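PDB 5ISV: ribosomal-protein-alanine acetyltransferase from Escherichia coli O157:H7, which probably acetylates the N-terminal alanine of ribosomal protein bS18, using acetyl-CoA as the acetyl donor. Local coordinates for residues T31-F43 with M51-E63. Sequence-based numbering, arbitrary orientation.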
ATOM      1  N   THR A  31       5.752  12.418  -9.161  1.00 26.04           N
ATOM      2  CA  THR A  31       5.947  11.179  -8.371  1.00 27.24           C
ATOM      3  C   THR A  31       4.951  10.099  -8.757  1.00 22.90           C
ATOM      4  O   THR A  31       5.309   8.939  -8.940  1.00 22.48           O
ATOM      5  CB  THR A  31       5.844  11.385  -6.840  1.00 28.12           C
ATOM      6  OG1 THR A  31       6.844  12.311  -6.434  1.00 31.33           O
ATOM      7  CG2 THR A  31       6.134  10.095  -6.095  1.00 28.39           C
ATOM      8  N   PHE A  32       3.668  10.489  -8.901  1.00 22.24           N
ATOM      9  CA  PHE A  32       2.699   9.501  -9.379  1.00 21.83           C
ATOM     10  C   PHE A  32       3.036   8.907 -10.722  1.00 23.56           C
ATOM     11  O   PHE A  32       2.957   7.709 -10.905  1.00 25.48           O
ATOM     12  CB  PHE A  32       1.277  10.069  -9.482  1.00 22.97           C
ATOM     13  CG  PHE A  32       0.432   9.943  -8.217  1.00 21.56           C
ATOM     14  CD1 PHE A  32      -0.155   8.757  -7.832  1.00 24.63           C
ATOM     15  CD2 PHE A  32       0.268  11.051  -7.422  1.00 25.36           C
ATOM     16  CE1 PHE A  32      -0.948   8.684  -6.689  1.00 22.24           C
ATOM     17  CE2 PHE A  32      -0.536  11.007  -6.295  1.00 22.46           C
ATOM     18  CZ  PHE A  32      -1.100   9.795  -5.913  1.00 23.14           C
ATOM     19  N   ALA A  33       3.360   9.756 -11.689  1.00 26.79           N
ATOM     20  CA  ALA A  33       3.812   9.285 -13.008  1.00 29.61           C
ATOM     21  C   ALA A  33       5.057   8.376 -12.979  1.00 29.00           C
ATOM     22  O   ALA A  33       5.273   7.540 -13.867  1.00 35.21           O
ATOM     23  CB  ALA A  33       4.123  10.483 -13.883  1.00 30.84           C
ATOM     24  N   SER A  34       5.900   8.582 -12.008  1.00 26.81           N
ATOM     25  CA  SER A  34       7.122   7.777 -11.859  1.00 29.66           C
ATOM     26  C   SER A  34       6.802   6.372 -11.335  1.00 27.66           C
ATOM     27  O   SER A  34       7.476   5.399 -11.663  1.00 31.65           O
ATOM     28  CB  SER A  34       8.081   8.473 -10.908  1.00 30.72           C
ATOM     29  OG  SER A  34       8.593   9.668 -11.493  1.00 35.15           O
ATOM     30  N   ASN A  35       5.750   6.259 -10.530  1.00 24.10           N
ATOM     31  CA  ASN A  35       5.424   5.021  -9.837  1.00 21.75           C
ATOM     32  C   ASN A  35       4.338   4.206 -10.592  1.00 21.18           C
ATOM     33  O   ASN A  35       3.262   3.876 -10.031  1.00 21.71           O
ATOM     34  CB  ASN A  35       5.028   5.341  -8.385  1.00 19.64           C
ATOM     35  CG  ASN A  35       6.220   5.470  -7.439  1.00 19.74           C
ATOM     36  OD1 ASN A  35       6.824   4.477  -6.975  1.00 24.79           O
ATOM     37  ND2 ASN A  35       6.599   6.723  -7.165  1.00 21.05           N
ATOM     38  N   GLN A  36       4.643   3.874 -11.846  0.50 25.57           N
ATOM     39  CA  GLN A  36       3.792   3.032 -12.674  0.50 26.31           C
ATOM     40  C   GLN A  36       4.618   2.233 -13.683  0.50 27.00           C
ATOM     41  O   GLN A  36       5.850   2.413 -13.809  0.50 27.48           O
ATOM     42  CB  GLN A  36       2.738   3.880 -13.397  0.50 27.49           C
ATOM     43  CG  GLN A  36       3.269   4.636 -14.595  0.50 29.16           C
ATOM     44  CD  GLN A  36       2.196   5.501 -15.232  0.50 31.57           C
ATOM     45  OE1 GLN A  36       1.146   5.009 -15.640  0.50 33.24           O
ATOM     46  NE2 GLN A  36       2.462   6.797 -15.330  0.50 33.77           N
ATOM     47  N   GLY A  37       3.955   1.299 -14.353  1.00 27.57           N
ATOM     48  CA  GLY A  37       4.561   0.510 -15.443  1.00 29.96           C
ATOM     49  C   GLY A  37       4.699  -0.963 -15.127  1.00 29.41           C
ATOM     50  O   GLY A  37       4.052  -1.445 -14.222  1.00 26.82           O
ATOM     51  N   GLU A  38       5.595  -1.665 -15.827  1.00 31.03           N
ATOM     52  CA  GLU A  38       5.586  -3.125 -15.803  1.00 32.60           C
ATOM     53  C   GLU A  38       5.931  -3.762 -14.437  1.00 31.12           C
ATOM     54  O   GLU A  38       5.478  -4.856 -14.180  1.00 33.76           O
ATOM     55  CB  GLU A  38       6.378  -3.738 -16.972  1.00 38.44           C
ATOM     56  CG  GLU A  38       7.867  -3.929 -16.799  1.00 42.53           C
ATOM     57  CD  GLU A  38       8.499  -4.555 -18.043  1.00 47.28           C
ATOM     58  OE1 GLU A  38       7.872  -5.433 -18.691  1.00 47.73           O
ATOM     59  OE2 GLU A  38       9.640  -4.179 -18.379  1.00 54.13           O
ATOM     60  N   ARG A  39       6.682  -3.087 -13.561  1.00 26.38           N
ATOM     61  CA  ARG A  39       6.919  -3.649 -12.213  1.00 28.30           C
ATOM     62  C   ARG A  39       5.802  -3.346 -11.217  1.00 24.75           C
ATOM     63  O   ARG A  39       5.713  -3.963 -10.153  1.00 28.28           O
ATOM     64  CB  ARG A  39       8.247  -3.251 -11.608  1.00 34.34           C
ATOM     65  CG  ARG A  39       8.586  -1.789 -11.502  1.00 37.00           C
ATOM     66  CD  ARG A  39      10.000  -1.597 -10.960  1.00 46.43           C
ATOM     67  NE  ARG A  39      10.998  -2.413 -11.670  1.00 46.98           N
ATOM     68  CZ  ARG A  39      11.803  -1.997 -12.653  1.00 48.83           C
ATOM     69  NH1 ARG A  39      11.763  -0.753 -13.117  1.00 46.09           N
ATOM     70  NH2 ARG A  39      12.659  -2.846 -13.198  1.00 53.33           N
ATOM     71  N   TYR A  40       4.899  -2.442 -11.571  1.00 21.19           N
ATOM     72  CA  TYR A  40       3.829  -2.059 -10.665  1.00 20.34           C
ATOM     73  C   TYR A  40       2.618  -2.978 -10.744  1.00 19.83           C
ATOM     74  O   TYR A  40       2.296  -3.491 -11.779  1.00 23.50           O
ATOM     75  CB  TYR A  40       3.470  -0.594 -10.870  1.00 20.42           C
ATOM     76  CG  TYR A  40       4.534   0.272 -10.250  1.00 18.85           C
ATOM     77  CD1 TYR A  40       5.724   0.537 -10.935  1.00 20.21           C
ATOM     78  CD2 TYR A  40       4.386   0.794  -8.976  1.00 18.86           C
ATOM     79  CE1 TYR A  40       6.694   1.320 -10.356  1.00 20.79           C
ATOM     80  CE2 TYR A  40       5.368   1.584  -8.371  1.00 18.15           C
ATOM     81  CZ  TYR A  40       6.541   1.830  -9.073  1.00 20.61           C
ATOM     82  OH  TYR A  40       7.569   2.550  -8.471  1.00 25.24           O
ATOM     83  N   LEU A  41       1.980  -3.122  -9.594  1.00 18.91           N
ATOM     84  CA  LEU A  41       0.666  -3.788  -9.465  1.00 18.84           C
ATOM     85  C   LEU A  41      -0.201  -2.857  -8.660  1.00 18.39           C
ATOM     86  O   LEU A  41      -0.382  -3.054  -7.462  1.00 19.78           O
ATOM     87  CB  LEU A  41       0.840  -5.157  -8.784  1.00 20.48           C
ATOM     88  CG  LEU A  41      -0.370  -6.108  -8.809  1.00 22.32           C
ATOM     89  CD1 LEU A  41      -0.688  -6.532 -10.224  1.00 26.53           C
ATOM     90  CD2 LEU A  41      -0.139  -7.331  -7.941  1.00 22.25           C
ATOM     91  N   ASN A  42      -0.734  -1.841  -9.357  1.00 17.99           N
ATOM     92  CA  ASN A  42      -1.464  -0.760  -8.709  1.00 17.79           C
ATOM     93  C   ASN A  42      -2.975  -1.027  -8.816  1.00 18.21           C
ATOM     94  O   ASN A  42      -3.454  -1.468  -9.845  1.00 20.84           O
ATOM     95  CB  ASN A  42      -1.144   0.560  -9.433  1.00 17.65           C
ATOM     96  CG  ASN A  42       0.318   0.966  -9.247  1.00 17.52           C
ATOM     97  OD1 ASN A  42       0.969   0.474  -8.335  1.00 18.02           O
ATOM     98  ND2 ASN A  42       0.819   1.863 -10.068  1.00 19.10           N
ATOM     99  N   PHE A  43      -3.681  -0.673  -7.763  1.00 16.31           N
ATOM    100  CA  PHE A  43      -5.158  -0.944  -7.650  1.00 17.09           C
ATOM    101  C   PHE A  43      -5.880   0.307  -7.201  1.00 17.37           C
ATOM    102  O   PHE A  43      -5.349   1.161  -6.493  1.00 18.11           O
ATOM    103  CB  PHE A  43      -5.420  -2.080  -6.637  1.00 16.74           C
ATOM    104  CG  PHE A  43      -4.963  -3.429  -7.107  1.00 19.72           C
ATOM    105  CD1 PHE A  43      -5.592  -4.067  -8.189  1.00 21.69           C
ATOM    106  CD2 PHE A  43      -3.871  -4.065  -6.487  1.00 20.18           C
ATOM    107  CE1 PHE A  43      -5.187  -5.295  -8.637  1.00 23.89           C
ATOM    108  CE2 PHE A  43      -3.446  -5.289  -6.947  1.00 22.53           C
ATOM    109  CZ  PHE A  43      -4.081  -5.902  -8.014  1.00 23.29           C
ATOM    110  N   MET A  51     -13.781   7.109  -7.667  1.00 22.55           N
ATOM    111  CA  MET A  51     -12.635   6.515  -6.995  1.00 21.02           C
ATOM    112  C   MET A  51     -12.618   6.942  -5.536  1.00 20.91           C
ATOM    113  O   MET A  51     -12.762   8.125  -5.244  1.00 23.79           O
ATOM    114  CB  MET A  51     -11.367   6.948  -7.680  1.00 21.41           C
ATOM    115  CG  MET A  51     -10.154   6.145  -7.164  1.00 20.49           C
ATOM    116  SD  MET A  51      -8.523   6.695  -7.734  1.00 24.38           S
ATOM    117  CE  MET A  51      -8.664   6.361  -9.484  1.00 25.04           C
ATOM    118  N   ALA A  52     -12.472   5.959  -4.640  1.00 20.24           N
ATOM    119  CA  ALA A  52     -12.470   6.209  -3.217  1.00 20.27           C
ATOM    120  C   ALA A  52     -11.120   5.932  -2.517  1.00 19.74           C
ATOM    121  O   ALA A  52     -10.837   6.495  -1.462  1.00 20.64           O
ATOM    122  CB  ALA A  52     -13.583   5.402  -2.573  1.00 20.22           C
ATOM    123  N   ALA A  53     -10.314   5.058  -3.108  1.00 18.51           N
ATOM    124  CA  ALA A  53      -8.996   4.714  -2.531  1.00 17.74           C
ATOM    125  C   ALA A  53      -8.102   4.163  -3.637  1.00 17.74           C
ATOM    126  O   ALA A  53      -8.562   3.697  -4.666  1.00 19.32           O
ATOM    127  CB  ALA A  53      -9.181   3.706  -1.409  1.00 18.32           C
ATOM    128  N   PHE A  54      -6.781   4.217  -3.390  1.00 16.44           N
ATOM    129  CA  PHE A  54      -5.834   3.585  -4.313  1.00 16.36           C
ATOM    130  C   PHE A  54      -4.634   3.046  -3.508  1.00 16.00           C
ATOM    131  O   PHE A  54      -4.420   3.475  -2.392  1.00 16.29           O
ATOM    132  CB  PHE A  54      -5.296   4.598  -5.358  1.00 18.49           C
ATOM    133  CG  PHE A  54      -4.491   5.709  -4.766  1.00 18.42           C
ATOM    134  CD1 PHE A  54      -3.119   5.524  -4.484  1.00 19.47           C
ATOM    135  CD2 PHE A  54      -5.043   6.922  -4.437  1.00 19.40           C
ATOM    136  CE1 PHE A  54      -2.423   6.518  -3.889  1.00 20.46           C
ATOM    137  CE2 PHE A  54      -4.324   7.927  -3.859  1.00 20.65           C
ATOM    138  CZ  PHE A  54      -2.987   7.725  -3.580  1.00 19.69           C
ATOM    139  N   ALA A  55      -3.961   2.092  -4.150  1.00 15.65           N
ATOM    140  CA  ALA A  55      -2.723   1.500  -3.558  1.00 15.04           C
ATOM    141  C   ALA A  55      -1.726   1.323  -4.687  1.00 15.76           C
ATOM    142  O   ALA A  55      -1.991   0.720  -5.697  1.00 16.99           O
ATOM    143  CB  ALA A  55      -3.034   0.184  -2.913  1.00 16.46           C
ATOM    144  N   ILE A  56      -0.503   1.810  -4.428  1.00 15.31           N
ATOM    145  CA  ILE A  56       0.610   1.788  -5.416  1.00 16.22           C
ATOM    146  C   ILE A  56       1.664   0.821  -4.857  1.00 15.44           C
ATOM    147  O   ILE A  56       2.223   1.070  -3.776  1.00 16.66           O
ATOM    148  CB  ILE A  56       1.199   3.180  -5.546  1.00 16.53           C
ATOM    149  CG1 ILE A  56       0.219   4.283  -5.828  1.00 19.66           C
ATOM    150  CG2 ILE A  56       2.352   3.202  -6.575  1.00 16.95           C
ATOM    151  CD1 ILE A  56      -0.526   4.118  -7.105  1.00 20.50           C
ATOM    152  N   THR A  57       1.949  -0.230  -5.626  1.00 15.47           N
ATOM    153  CA  THR A  57       2.847  -1.290  -5.155  1.00 16.55           C
ATOM    154  C   THR A  57       3.803  -1.675  -6.259  1.00 16.69           C
ATOM    155  O   THR A  57       3.383  -1.921  -7.379  1.00 17.83           O
ATOM    156  CB  THR A  57       2.051  -2.546  -4.737  1.00 17.18           C
ATOM    157  OG1 THR A  57       1.120  -2.197  -3.713  1.00 18.62           O
ATOM    158  CG2 THR A  57       2.947  -3.685  -4.202  1.00 17.93           C
ATOM    159  N   GLN A  58       5.135  -1.720  -5.933  1.00 16.54           N
ATOM    160  CA  GLN A  58       6.113  -2.172  -6.895  1.00 18.26           C
ATOM    161  C   GLN A  58       6.411  -3.620  -6.543  1.00 18.77           C
ATOM    162  O   GLN A  58       6.590  -3.927  -5.359  1.00 22.87           O
ATOM    163  CB  GLN A  58       7.406  -1.304  -6.722  1.00 21.17           C
ATOM    164  CG  GLN A  58       8.392  -1.326  -7.850  1.00 25.10           C
ATOM    165  CD  GLN A  58       9.652  -0.572  -7.412  1.00 28.02           C
ATOM    166  OE1 GLN A  58       9.783   0.636  -7.600  1.00 31.51           O
ATOM    167  NE2 GLN A  58      10.424  -1.234  -6.628  1.00 34.43           N
ATOM    168  N   VAL A  59       6.477  -4.494  -7.537  1.00 18.29           N
ATOM    169  CA  VAL A  59       6.865  -5.885  -7.351  1.00 21.13           C
ATOM    170  C   VAL A  59       8.178  -6.122  -8.093  1.00 22.49           C
ATOM    171  O   VAL A  59       8.233  -5.958  -9.309  1.00 24.81           O
ATOM    172  CB  VAL A  59       5.790  -6.866  -7.889  1.00 22.38           C
ATOM    173  CG1 VAL A  59       6.201  -8.305  -7.608  1.00 25.76           C
ATOM    174  CG2 VAL A  59       4.421  -6.585  -7.256  1.00 22.18           C
ATOM    175  N   VAL A  60       9.216  -6.462  -7.328  1.00 22.80           N
ATOM    176  CA  VAL A  60      10.567  -6.738  -7.865  1.00 23.92           C
ATOM    177  C   VAL A  60      10.900  -8.182  -7.518  1.00 24.17           C
ATOM    178  O   VAL A  60      10.973  -8.542  -6.337  1.00 24.90           O
ATOM    179  CB  VAL A  60      11.593  -5.779  -7.234  1.00 24.73           C
ATOM    180  CG1 VAL A  60      12.932  -6.069  -7.822  1.00 29.21           C
ATOM    181  CG2 VAL A  60      11.238  -4.321  -7.477  1.00 26.09           C
ATOM    182  N   LEU A  61      11.034  -9.026  -8.535  1.00 25.86           N
ATOM    183  CA  LEU A  61      11.134 -10.490  -8.341  1.00 26.43           C
ATOM    184  C   LEU A  61       9.936 -11.005  -7.491  1.00 25.07           C
ATOM    185  O   LEU A  61       8.805 -10.721  -7.834  1.00 26.96           O
ATOM    186  CB  LEU A  61      12.520 -10.869  -7.763  1.00 28.20           C
ATOM    187  CG  LEU A  61      13.694 -10.300  -8.559  1.00 29.55           C
ATOM    188  CD1 LEU A  61      14.989 -10.661  -7.854  1.00 30.64           C
ATOM    189  CD2 LEU A  61      13.711 -10.868  -9.973  1.00 31.13           C
ATOM    190  N   ASP A  62      10.158 -11.690  -6.364  1.00 25.21           N
ATOM    191  CA  ASP A  62       9.099 -12.209  -5.494  1.00 24.67           C
ATOM    192  C   ASP A  62       8.889 -11.339  -4.238  1.00 23.58           C
ATOM    193  O   ASP A  62       8.380 -11.832  -3.227  1.00 24.46           O
ATOM    194  CB  ASP A  62       9.410 -13.653  -5.065  1.00 24.93           C
ATOM    195  CG  ASP A  62      10.692 -13.769  -4.255  1.00 28.47           C
ATOM    196  OD1 ASP A  62      11.449 -12.786  -4.195  1.00 29.12           O
ATOM    197  OD2 ASP A  62      10.896 -14.838  -3.659  1.00 31.75           O
ATOM    198  N   GLU A  63       9.242 -10.061  -4.309  1.00 21.97           N
ATOM    199  CA  GLU A  63       9.062  -9.122  -3.214  1.00 22.84           C
ATOM    200  C   GLU A  63       8.315  -7.882  -3.648  1.00 20.50           C
ATOM    201  O   GLU A  63       8.683  -7.216  -4.600  1.00 21.89           O
ATOM    202  CB  GLU A  63      10.422  -8.738  -2.653  1.00 26.09           C
ATOM    203  CG  GLU A  63      11.191  -9.935  -2.099  1.00 29.84           C
ATOM    204  CD  GLU A  63      12.619  -9.624  -1.735  1.00 37.26           C
ATOM    205  OE1 GLU A  63      13.185  -8.582  -2.167  1.00 43.63           O
ATOM    206  OE2 GLU A  63      13.174 -10.464  -1.028  1.00 41.40           O
TER
HETATM  207  O   HOH W   1      -1.279  -2.001  -5.101  1.00 20.86           O
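With CG anti to its carbonyl carbon (chi1 -67°), Asn42 reaches across to strand 50-60, while Gln58, its CG anti to the backbone N (chi1 -163°), lays that atom over the Tyr40 ring, toward its rim. The contact lies in the N-terminal half of the mixed GNAT sheet, where the loop after helix 29-34 leads into strand 43-47, antiparallel to 50-60. Phe43 and Ala55 form a hydrogen-bonded pair, Phe43 N to Ala55 O 3.0 Å and Ala55 N to Phe43 O 2.9 Å. Asn42 OD1 accepts Thr57 N at 3.0 Å, and ND2 donates to Asn35 O, which fixes the rotation of the amide. Farther back, Leu41 N to Thr57 O and Val59 N to Arg39 O make an isolated bridge between Tyr40 and Gln58. Tyr40 is sandwiched between the Asn35-Gln36 peptide and Gln58 CG, 4.1 Å from the ring centroid; its OH donates to Asn35 OD1 at 2.6 Å. The edge of Phe32, in helix 29-34, meets the face of Phe54, offset, planes at 68°. Leu41 O, whose place at Thr57 N is taken by Asn42 OD1, accepts a water at 2.7 Å, which also donates weakly to Ala55 O and hydrogen-bonds Thr57 OG1 at 2.8 Å.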